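Local structure of nitrate regulatory protein (Klebsiella oxytoca, 4AKK) at the interface of chains A and B. The protein senses nitrate and nitrite and binds the nasF operon leader RNA at its terminator site, causing transcription antitermination that switches on nasFEDCBA expression. Residues are numbered along the deposited sequence; one frame, centred on the assembly and turned at random. Chains: chain A/B, Nitrate regulatory protein.

Contact 1: the interface of chains A and B. Residues chain A 117, 125; chain B 44, 47.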
loop_
_atom_site.group_PDB
_atom_site.type_symbol
_atom_site.label_atom_id
_atom_site.label_comp_id
_atom_site.label_asym_id
_atom_site.label_seq_id
_atom_site.Cartn_x
_atom_site.Cartn_y
_atom_site.Cartn_z
ATOM N N ARG A 117 26.700 -3.831 -4.799
ATOM C CA ARG A 117 27.090 -2.550 -5.390
ATOM C C ARG A 117 26.837 -2.448 -6.887
ATOM O O ARG A 117 26.327 -1.446 -7.369
ATOM C CB ARG A 117 28.582 -2.312 -5.163
ATOM C CG ARG A 117 28.949 -1.780 -3.805
ATOM C CD ARG A 117 30.048 -0.728 -3.943
ATOM N NE ARG A 117 29.579 0.478 -4.633
ATOM C CZ ARG A 117 29.650 0.671 -5.948
ATOM N NH1 ARG A 117 30.168 -0.261 -6.739
ATOM N NH2 ARG A 117 29.198 1.799 -6.474
ATOM N N CYS A 125 20.740 1.922 -2.874
ATOM C CA CYS A 125 21.898 2.655 -2.374
ATOM C C CYS A 125 21.562 3.515 -1.163
ATOM O O CYS A 125 22.318 3.540 -0.178
ATOM C CB CYS A 125 22.496 3.529 -3.469
ATOM S SG CYS A 125 23.198 2.590 -4.848
ATOM N N ARG B 44 27.244 6.569 -5.742
ATOM C CA ARG B 44 26.551 5.760 -6.739
ATOM C C ARG B 44 25.095 6.202 -6.871
ATOM O O ARG B 44 24.603 6.414 -7.985
ATOM C CB ARG B 44 26.641 4.262 -6.433
ATOM C CG ARG B 44 25.903 3.408 -7.485
ATOM C CD ARG B 44 26.056 1.909 -7.253
ATOM N NE ARG B 44 25.165 1.124 -8.118
ATOM C CZ ARG B 44 25.424 0.804 -9.388
ATOM N NH1 ARG B 44 26.549 1.201 -9.964
ATOM N NH2 ARG B 44 24.557 0.086 -10.088
ATOM N N ARG B 47 25.184 9.245 -8.853
ATOM C CA ARG B 47 25.516 8.957 -10.251
ATOM C C ARG B 47 24.294 8.433 -11.001
ATOM O O ARG B 47 23.983 8.890 -12.095
ATOM C CB ARG B 47 26.652 7.932 -10.359
ATOM C CG ARG B 47 28.048 8.504 -10.141
ATOM C CD ARG B 47 29.123 7.561 -10.671
ATOM N NE ARG B 47 29.113 6.266 -9.996
ATOM C CZ ARG B 47 29.715 6.020 -8.837
ATOM N NH1 ARG B 47 30.369 6.990 -8.205
ATOM N NH2 ARG B 47 29.654 4.806 -8.303
#
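A:Arg117 meets B:Arg44 with its backbone carbonyl, which belongs to the last turn of helix 92-117 (phi -47°, psi -46°), while B:Arg44 and B:Arg47 are three positions apart on helix 37-53 of the partner. The carbonyl O of A:Arg117 lies 2.9 Å from NE of B:Arg44, but above a face of the guanidinium, toward its rim. The N-H points away, so this is not a hydrogen bond, and any attraction is probably electrostatic. A carbonyl at a helix's C-terminal end carries partial negative charge, and an arginine, usually cationic, would probably suit it even without a hydrogen bond. B:Arg44 gets there by standing straight: CG is anti to the backbone N, and the chain stays extended to NE. Its methylenes run between two groups of chain A. On one side SG of A:Cys125, a small and polarisable thiol, rests 3.8 Å from CD of B:Arg44. On the other the guanidinium of A:Arg117 packs against the same methylenes, its CZ 4.0 Å from CD of B:Arg44. The bends of A:Arg117 at chi2 and chi3 fold its tip over B:Arg44, and the two guanidinium planes stand nearly perpendicular, 85° apart. B:Arg47, one turn further along, comes across A:Arg117 at about a right angle, so that NH2 of A:Arg117 lies at the edge of its guanidinium, in plane, 3.5 Å from NH2 of B:Arg47. Three arginines meet here; if all are charged, they would probably pay a cost that the carbonyl of A:Arg117 could partly offset. The site lies where the partner's N-terminal helix 37-53 crosses the connection between helices 92-117 and 122-134 of chain A, at the edge of the all-helical NIT domain.

Contact 2: the interface of chains A and B. Residues chain A 37, 40-41; chain B 117.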
loop_
_atom_site.group_PDB
_atom_site.type_symbol
_atom_site.label_atom_id
_atom_site.label_comp_id
_atom_site.label_asym_id
_atom_site.label_seq_id
_atom_site.Cartn_x
_atom_site.Cartn_y
_atom_site.Cartn_z
ATOM N N GLU A 37 4.239 -6.708 -32.190
ATOM C CA GLU A 37 4.821 -5.782 -31.228
ATOM C C GLU A 37 4.586 -6.353 -29.833
ATOM O O GLU A 37 5.459 -6.285 -28.968
ATOM C CB GLU A 37 4.199 -4.388 -31.362
ATOM C CG GLU A 37 4.859 -3.319 -30.494
ATOM C CD GLU A 37 4.398 -1.906 -30.837
ATOM O OE1 GLU A 37 3.761 -1.728 -31.900
ATOM O OE2 GLU A 37 4.677 -0.974 -30.046
ATOM N N ASP A 40 7.049 -8.757 -29.027
ATOM C CA ASP A 40 8.284 -7.994 -28.857
ATOM C C ASP A 40 8.487 -7.482 -27.425
ATOM O O ASP A 40 9.601 -7.519 -26.903
ATOM C CB ASP A 40 8.333 -6.819 -29.837
ATOM C CG ASP A 40 8.761 -7.236 -31.232
ATOM O OD1 ASP A 40 9.085 -8.430 -31.420
ATOM O OD2 ASP A 40 8.776 -6.369 -32.136
ATOM N N TRP A 41 7.420 -7.000 -26.795
ATOM C CA TRP A 41 7.526 -6.489 -25.430
ATOM C C TRP A 41 7.691 -7.629 -24.440
ATOM O O TRP A 41 8.527 -7.554 -23.540
ATOM C CB TRP A 41 6.324 -5.607 -25.068
ATOM C CG TRP A 41 6.369 -4.281 -25.761
ATOM C CD1 TRP A 41 5.632 -3.893 -26.842
ATOM C CD2 TRP A 41 7.226 -3.178 -25.441
ATOM N NE1 TRP A 41 5.966 -2.610 -27.208
ATOM C CE2 TRP A 41 6.946 -2.150 -26.367
ATOM C CE3 TRP A 41 8.195 -2.955 -24.458
ATOM C CZ2 TRP A 41 7.600 -0.922 -26.338
ATOM C CZ3 TRP A 41 8.841 -1.738 -24.428
ATOM C CH2 TRP A 41 8.540 -0.733 -25.363
ATOM N N ARG B 117 11.810 1.007 -25.710
ATOM C CA ARG B 117 12.061 -0.325 -26.249
ATOM C C ARG B 117 13.394 -0.906 -25.775
ATOM O O ARG B 117 13.521 -2.120 -25.597
ATOM C CB ARG B 117 11.961 -0.347 -27.777
ATOM C CG ARG B 117 12.138 -1.743 -28.376
ATOM C CD ARG B 117 11.165 -2.760 -27.762
ATOM N NE ARG B 117 9.831 -2.667 -28.354
ATOM C CZ ARG B 117 9.375 -3.484 -29.298
ATOM N NH1 ARG B 117 10.148 -4.463 -29.751
ATOM N NH2 ARG B 117 8.150 -3.323 -29.788
#
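B:Arg117 reaches A:Trp41 and A:Asp40 by leaving its backbone with CG anti to N (chi1 -177°) and then bending at chi2 and chi3, which lays its guanidinium above the indole and beside the acid. The indole in turn is presented by a chi1 of -73°, which sets CG of A:Trp41 opposite its own carbonyl carbon. NE of B:Arg117 sits over the face of the six-membered ring of A:Trp41, 3.6 Å from its centroid, and NH2 lies over the five-membered ring at 3.9 Å, so both halves of the indole take part in a cation-pi contact. The guanidinium is not stacked flat, since its plane is tilted 62° from the ring and nitrogens rather than the whole group approach the pi cloud. Tryptophan suits the place because its broad, electron-rich face can receive a cation while its far rim packs on the arginine's main chain, CH2 of A:Trp41 being 3.7 Å from CA of B:Arg117. One turn of helix supplies the other partners. OD2 of the A:Asp40 carboxylate lies at the guanidinium edge and makes a salt bridge with NH1 of B:Arg117 at 3.3 Å, a nearly straight but weak hydrogen bond. A:Glu37 offers a methylene, its CG lying 3.4 Å from NH2 of B:Arg117 in the guanidinium plane. Its OE2 stays 4.2 Å from that NH2, where it could add a longer-range attraction, and also lies at the indole edge. Receiving this arginine between an aromatic face and a carboxylate probably helps to hold helix 37-52 against the other subunit's NIT domain and to keep the two chains paired.

The centres of contact 1 and contact 2, taken over their C-alpha atoms, are about 29 Å apart. They are related through the two-fold axis: in each, the N-terminal helix of one chain (37-53 in B, 37-52 in A) reaches across to Arg117 of the other, so the helices are exchanged reciprocally. Arg117 leaves its backbone in a different direction in the two copies, which suggests that its side chain can settle differently within an otherwise symmetric interface. Such paired crossings plausibly steady the two-chain assembly, if it is the biological one, at the NIT end, away from the RNA-binding ANTAR domains.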